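Local coordinates for protein putative hydrolase (Chromobacterium violaceum, PDB 3MCW) that is probably a hydrolase of the isochorismatase family, related to the nicotinamidases, although its substrate is not established, at residues S97-G101 with T102-A106; E165-A168 with M169-N173. All coordinates share one frame; numbering follows the deposited sequence. Where two conformers were deposited one is given.

Contact 1. Residues S97-G101 with T102-A106; sequences SAFIG and TGLEA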
ATOM      1  N   SER A  97      -6.961   4.492  -1.402  1.00  7.27           N
ATOM      2  CA  SER A  97      -6.485   4.468  -2.772  1.00  7.20           C
ATOM      3  C   SER A  97      -7.397   5.237  -3.711  1.00  6.85           C
ATOM      4  O   SER A  97      -8.575   4.973  -3.783  1.00  8.31           O
ATOM      5  CB  SER A  97      -6.369   3.031  -3.272  1.00  7.78           C
ATOM      6  OG  SER A  97      -6.026   3.111  -4.665  1.00  8.66           O
ATOM      7  N   ALA A  98      -6.787   6.103  -4.519  1.00  6.38           N
ATOM      8  CA  ALA A  98      -7.528   6.902  -5.523  1.00  6.88           C
ATOM      9  C   ALA A  98      -8.133   6.047  -6.640  1.00  6.99           C
ATOM     10  O   ALA A  98      -8.933   6.569  -7.400  1.00  8.28           O
ATOM     11  CB  ALA A  98      -6.621   7.964  -6.121  1.00  7.47           C
ATOM     12  N   PHE A  99      -7.742   4.764  -6.740  1.00  6.61           N
ATOM     13  CA  PHE A  99      -8.295   3.895  -7.761  1.00  7.12           C
ATOM     14  C   PHE A  99      -9.619   3.223  -7.367  1.00  8.20           C
ATOM     15  O   PHE A  99     -10.414   2.834  -8.230  1.00 10.41           O
ATOM     16  CB  PHE A  99      -7.294   2.804  -8.142  1.00  7.60           C
ATOM     17  CG  PHE A  99      -6.074   3.339  -8.824  1.00  6.58           C
ATOM     18  CD1 PHE A  99      -6.056   3.579 -10.202  1.00  7.68           C
ATOM     19  CD2 PHE A  99      -4.933   3.643  -8.109  1.00  7.64           C
ATOM     20  CE1 PHE A  99      -4.965   4.085 -10.844  1.00  7.42           C
ATOM     21  CE2 PHE A  99      -3.837   4.156  -8.740  1.00  8.13           C
ATOM     22  CZ  PHE A  99      -3.839   4.380 -10.119  1.00  7.70           C
ATOM     23  N   ILE A 100      -9.852   3.051  -6.095  1.00  7.57           N
ATOM     24  CA  ILE A 100     -10.926   2.180  -5.637  1.00  8.96           C
ATOM     25  C   ILE A 100     -12.224   2.940  -5.576  1.00  9.27           C
ATOM     26  O   ILE A 100     -12.356   3.960  -4.911  1.00  9.91           O
ATOM     27  CB  ILE A 100     -10.565   1.463  -4.337  1.00 10.17           C
ATOM     28  CG1 ILE A 100      -9.447   0.432  -4.656  1.00 11.56           C
ATOM     29  CG2 ILE A 100     -11.820   0.766  -3.766  1.00 12.43           C
ATOM     30  CD1 ILE A 100      -8.870  -0.307  -3.482  1.00 12.68           C
ATOM     31  N   GLY A 101     -13.178   2.462  -6.355  1.00 10.59           N
ATOM     32  CA  GLY A 101     -14.504   3.034  -6.406  1.00 11.23           C
ATOM     33  C   GLY A 101     -14.582   4.285  -7.259  1.00 11.14           C
ATOM     34  O   GLY A 101     -15.596   4.986  -7.204  1.00 15.15           O
ATOM     35  N   THR A 102     -13.527   4.513  -8.009  0.50  9.70           N
ATOM     36  CA  THR A 102     -13.522   5.570  -8.934  0.50  8.90           C
ATOM     37  C   THR A 102     -13.246   5.024 -10.298  0.50  7.76           C
ATOM     38  O   THR A 102     -12.893   3.862 -10.495  0.50  7.89           O
ATOM     39  CB  THR A 102     -12.457   6.600  -8.615  0.50  7.57           C
ATOM     40  OG1 THR A 102     -11.206   6.088  -9.054  0.50  6.16           O
ATOM     41  CG2 THR A 102     -12.410   6.915  -7.100  0.50  7.74           C
ATOM     42  N   GLY A 103     -13.394   5.911 -11.258  0.50  7.42           N
ATOM     43  CA  GLY A 103     -13.066   5.592 -12.625  0.50  8.10           C
ATOM     44  C   GLY A 103     -11.634   5.926 -12.980  0.50  7.48           C
ATOM     45  O   GLY A 103     -11.343   6.164 -14.159  0.50  8.49           O
ATOM     46  N   LEU A 104     -10.718   5.965 -12.001  1.00  9.00           N
ATOM     47  CA  LEU A 104      -9.412   6.532 -12.339  1.00  7.67           C
ATOM     48  C   LEU A 104      -8.641   5.690 -13.327  1.00  7.18           C
ATOM     49  O   LEU A 104      -8.109   6.203 -14.318  1.00  7.94           O
ATOM     50  CB  LEU A 104      -8.591   6.777 -11.063  1.00  6.97           C
ATOM     51  CG  LEU A 104      -7.172   7.331 -11.277  1.00  6.84           C
ATOM     52  CD1 LEU A 104      -7.152   8.677 -11.989  1.00  8.59           C
ATOM     53  CD2 LEU A 104      -6.438   7.413  -9.944  1.00  8.05           C
ATOM     54  N   GLU A 105      -8.515   4.396 -13.050  1.00  7.82           N
ATOM     55  CA  GLU A 105      -7.715   3.553 -13.921  1.00  8.26           C
ATOM     56  C   GLU A 105      -8.235   3.561 -15.369  1.00  7.83           C
ATOM     57  O   GLU A 105      -7.460   3.728 -16.322  1.00  8.29           O
ATOM     58  CB  GLU A 105      -7.631   2.107 -13.419  1.00  9.21           C
ATOM     59  CG  GLU A 105      -6.742   1.250 -14.289  1.00 10.14           C
ATOM     60  CD  GLU A 105      -6.676  -0.217 -13.894  1.00 12.27           C
ATOM     61  OE1 GLU A 105      -7.363  -0.631 -12.944  1.00 13.57           O
ATOM     62  OE2 GLU A 105      -5.915  -0.944 -14.557  1.00 15.27           O
ATOM     63  N   ALA A 106      -9.553   3.400 -15.519  1.00  8.58           N
ATOM     64  CA  ALA A 106     -10.111   3.374 -16.868  1.00  9.54           C
ATOM     65  C   ALA A 106      -9.905   4.705 -17.594  1.00  8.73           C
ATOM     66  O   ALA A 106      -9.661   4.733 -18.798  1.00  9.60           O
ATOM     67  CB  ALA A 106     -11.585   2.980 -16.820  1.00 11.45           C
TER
HETATM   68  O   HOH W   1      -9.796   2.816 -10.973  1.00 10.77           O
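Two overlapping beta turns, type I from Ser97 to Ile100 and type II from Phe99 to Thr102, join strand 89-93 to helix 104-111 in this alpha/beta fold of the isochorismatase family, and the Thr102 side chain ties the end of the second turn to Ala98 in the first. With chi1 at 78°, Thr102 OG1 sits between its own backbone N and carbonyl carbon; from there it donates to Ala98 O at 2.9 Å, tilted modestly from the carbonyl plane. The same oxygen accepts from Leu104 N at 3.0 Å, making an ST turn around Gly103, the N-cap residue of the helix. One hydroxyl thus binds both the preceding turn and the first helical amide. Thr102 CG2 lies alongside, 3.5 Å from Ala98 O. Gly101, with positive phi, carries the chain through the type II turn. Beyond this polar link, Leu104 lays its CD2 methyl over one face of the Phe99 ring, a CH-pi contact 3.9 Å from the centroid and 16° off the ring normal. CD2 also touches Ala98 CB. Glu105 CB comes up to ring atom CD1, while its carboxylate turns to a salt bridge with Arg109. Met133 and Ala134 of helix 123-136 also pack against Phe99, and Asn136 of the second subunit accepts from Ser97 N. Ser97 OG, at the edge of the ring and in its plane, accepts from Phe99 N in another ST turn. Water 1, also in plane at the ring edge, donates to Phe99 O at 2.8 Å and accepts from Glu105 N at 2.9 Å.

Contact 2. Residues E165-A168 with M169-N173; sequences EVHA and MSLAN
His167 holds CG opposite its backbone N (chi1 -174°), whereas Leu171, one helical turn later, has CG opposite its carbonyl carbon (chi1 -67°); these rotations bring the imidazole and the isobutyl group together on one side of alpha-helix 163-174. Leu171 CD1 approaches the ring obliquely, 3.5 Å from His167 NE2, with CD2 of the ring almost as near. Hydrogen bonds at both nitrogens, NE2 with Glu145 and ND1 with Thr123, fix the ring's rotation, and His34 meets it edge-to-face. Beneath the side chains runs the i to i+4 ladder of the helix. Its bond from Leu171 N to His167 O, at 2.9 Å, is nearly straight, while Ala172 N reaches Ala168 O from above the carbonyl plane. Met169, a selenomethionine, packs CG against Glu165 O at 3.4 Å before its chain bends at chi3; it meets Met169 of the second subunit, making this part of the helix a piece of the dimer interface. Glu165 adds a salt bridge to Arg161 of the second subunit and accepts from Ser162 N of its own chain. Ser170 OG bonds to Glu128 on helix 123-136. Val166 O takes two donors, Ser170 N at 3.0 Å and water 2 at 3.0 Å; that water also donates to Ser170 OG at 2.7 Å.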
ATOM      1  N   GLU A 165      10.582  10.585  10.015  1.00  6.43           N
ATOM      2  CA  GLU A 165      10.940   9.173  10.032  1.00  6.75           C
ATOM      3  C   GLU A 165       9.886   8.335   9.321  1.00  6.29           C
ATOM      4  O   GLU A 165      10.221   7.396   8.605  1.00  6.30           O
ATOM      5  CB  GLU A 165      11.130   8.705  11.473  1.00  7.52           C
ATOM      6  CG  GLU A 165      12.368   9.274  12.143  1.00  8.32           C
ATOM      7  CD  GLU A 165      12.454   8.890  13.604  1.00 12.20           C
ATOM      8  OE1 GLU A 165      11.536   9.134  14.388  1.00 10.03           O
ATOM      9  OE2 GLU A 165      13.495   8.313  13.951  1.00 22.98           O
ATOM     10  N   VAL A 166       8.618   8.639   9.546  1.00  5.73           N
ATOM     11  CA  VAL A 166       7.517   7.932   8.880  1.00  5.92           C
ATOM     12  C   VAL A 166       7.635   8.101   7.369  1.00  5.84           C
ATOM     13  O   VAL A 166       7.528   7.142   6.611  1.00  6.47           O
ATOM     14  CB  VAL A 166       6.151   8.424   9.421  1.00  6.06           C
ATOM     15  CG1 VAL A 166       4.994   7.845   8.622  1.00  7.93           C
ATOM     16  CG2 VAL A 166       6.017   8.132  10.918  1.00  7.35           C
ATOM     17  N   HIS A 167       7.840   9.335   6.946  1.00  5.48           N
ATOM     18  CA  HIS A 167       8.014   9.685   5.540  1.00  5.72           C
ATOM     19  C   HIS A 167       9.183   8.899   4.949  1.00  5.96           C
ATOM     20  O   HIS A 167       9.072   8.318   3.877  1.00  6.47           O
ATOM     21  CB  HIS A 167       8.247  11.212   5.464  1.00  6.12           C
ATOM     22  CG  HIS A 167       8.324  11.811   4.104  1.00  6.22           C
ATOM     23  ND1 HIS A 167       7.238  12.342   3.440  1.00  6.96           N
ATOM     24  CD2 HIS A 167       9.415  12.078   3.356  1.00  7.09           C
ATOM     25  CE1 HIS A 167       7.694  12.860   2.298  1.00  6.97           C
ATOM     26  NE2 HIS A 167       9.004  12.711   2.218  1.00  7.44           N
ATOM     27  N   ALA A 168      10.321   8.901   5.633  1.00  5.87           N
ATOM     28  CA  ALA A 168      11.518   8.240   5.123  1.00  6.13           C
ATOM     29  C   ALA A 168      11.318   6.723   4.957  1.00  5.79           C
ATOM     30  O   ALA A 168      11.871   6.125   4.028  1.00  6.08           O
ATOM     31  CB  ALA A 168      12.684   8.516   6.046  1.00  7.82           C
HETATM   32  N   MSE A 169      10.556   6.126   5.867  1.00  5.82           N
HETATM   33  CA  MSE A 169      10.302   4.694   5.780  0.50  6.12           C
HETATM   34  C   MSE A 169       9.373   4.397   4.601  1.00  6.25           C
HETATM   35  O   MSE A 169       9.601   3.448   3.830  1.00  7.00           O
HETATM   36  CB  MSE A 169       9.813   4.138   7.135  0.50  6.86           C
HETATM   37  CG  MSE A 169      10.929   4.109   8.183  0.50  8.24           C
HETATM   38 SE   MSE A 169      10.473   3.404   9.941  0.37 10.54          SE
HETATM   39  CE  MSE A 169      10.503   1.601   9.430  0.50 12.83           C
ATOM     40  N   SER A 170       8.319   5.195   4.439  1.00  6.13           N
ATOM     41  CA  SER A 170       7.432   4.978   3.287  0.60  6.48           C
ATOM     42  C   SER A 170       8.132   5.187   1.969  1.00  6.70           C
ATOM     43  O   SER A 170       7.979   4.385   1.054  1.00  7.58           O
ATOM     44  CB  SER A 170       6.204   5.861   3.356  0.60  6.49           C
ATOM     45  OG  SER A 170       5.316   5.446   4.361  0.60  7.37           O
ATOM     46  N   LEU A 171       8.951   6.231   1.857  1.00  6.43           N
ATOM     47  CA  LEU A 171       9.689   6.436   0.615  1.00  6.51           C
ATOM     48  C   LEU A 171      10.590   5.239   0.285  1.00  6.44           C
ATOM     49  O   LEU A 171      10.715   4.849  -0.862  1.00  6.98           O
ATOM     50  CB  LEU A 171      10.523   7.716   0.647  1.00  6.94           C
ATOM     51  CG  LEU A 171       9.778   9.047   0.688  1.00  8.05           C
ATOM     52  CD1 LEU A 171      10.807  10.168   0.642  1.00  8.59           C
ATOM     53  CD2 LEU A 171       8.671   9.152  -0.363  1.00  9.40           C
ATOM     54  N   ALA A 172      11.265   4.697   1.289  1.00  6.76           N
ATOM     55  CA  ALA A 172      12.130   3.550   1.060  1.00  6.99           C
ATOM     56  C   ALA A 172      11.337   2.330   0.587  1.00  7.12           C
ATOM     57  O   ALA A 172      11.817   1.583  -0.263  1.00  8.40           O
ATOM     58  CB  ALA A 172      12.923   3.226   2.307  1.00  8.49           C
ATOM     59  N   ASN A 173      10.174   2.107   1.172  1.00  6.81           N
ATOM     60  CA  ASN A 173       9.316   0.992   0.738  1.00  7.83           C
ATOM     61  C   ASN A 173       8.756   1.196  -0.662  1.00  7.45           C
ATOM     62  O   ASN A 173       8.526   0.226  -1.381  1.00  8.91           O
ATOM     63  CB  ASN A 173       8.184   0.762   1.743  1.00  8.76           C
ATOM     64  CG  ASN A 173       8.659   0.088   3.064  1.00  9.29           C
ATOM     65  OD1 ASN A 173       9.736  -0.533   3.113  1.00 12.03           O
ATOM     66  ND2 ASN A 173       7.886   0.261   4.102  1.00 11.41           N
TER
HETATM   67  O   HOH W   2       5.833   4.714   6.945  1.00 10.54           O

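In the fold
Contact 1 and contact 2 do not touch: their centres lie 24 Å apart and their nearest atoms about 14 Å. Helix 123-136 connects them. Its far part packs on contact 1, where Thr130 bonds to Ala98, and Thr123, Ser124 and Glu128 meet the helix of contact 2. Contact 1 leads from strand 89-93, at one outer edge of the parallel sheet, into helix 104-111, whereas contact 2 lies beside strand 140-149, toward the other edge. Both reach the second subunit, contact 1 through Asn136 of that chain and contact 2 through a more extensive interface. In contact 2 the Glu165 side chain is about 4 Å from a bound 1,2-ethanediol, most likely a crystallisation additive.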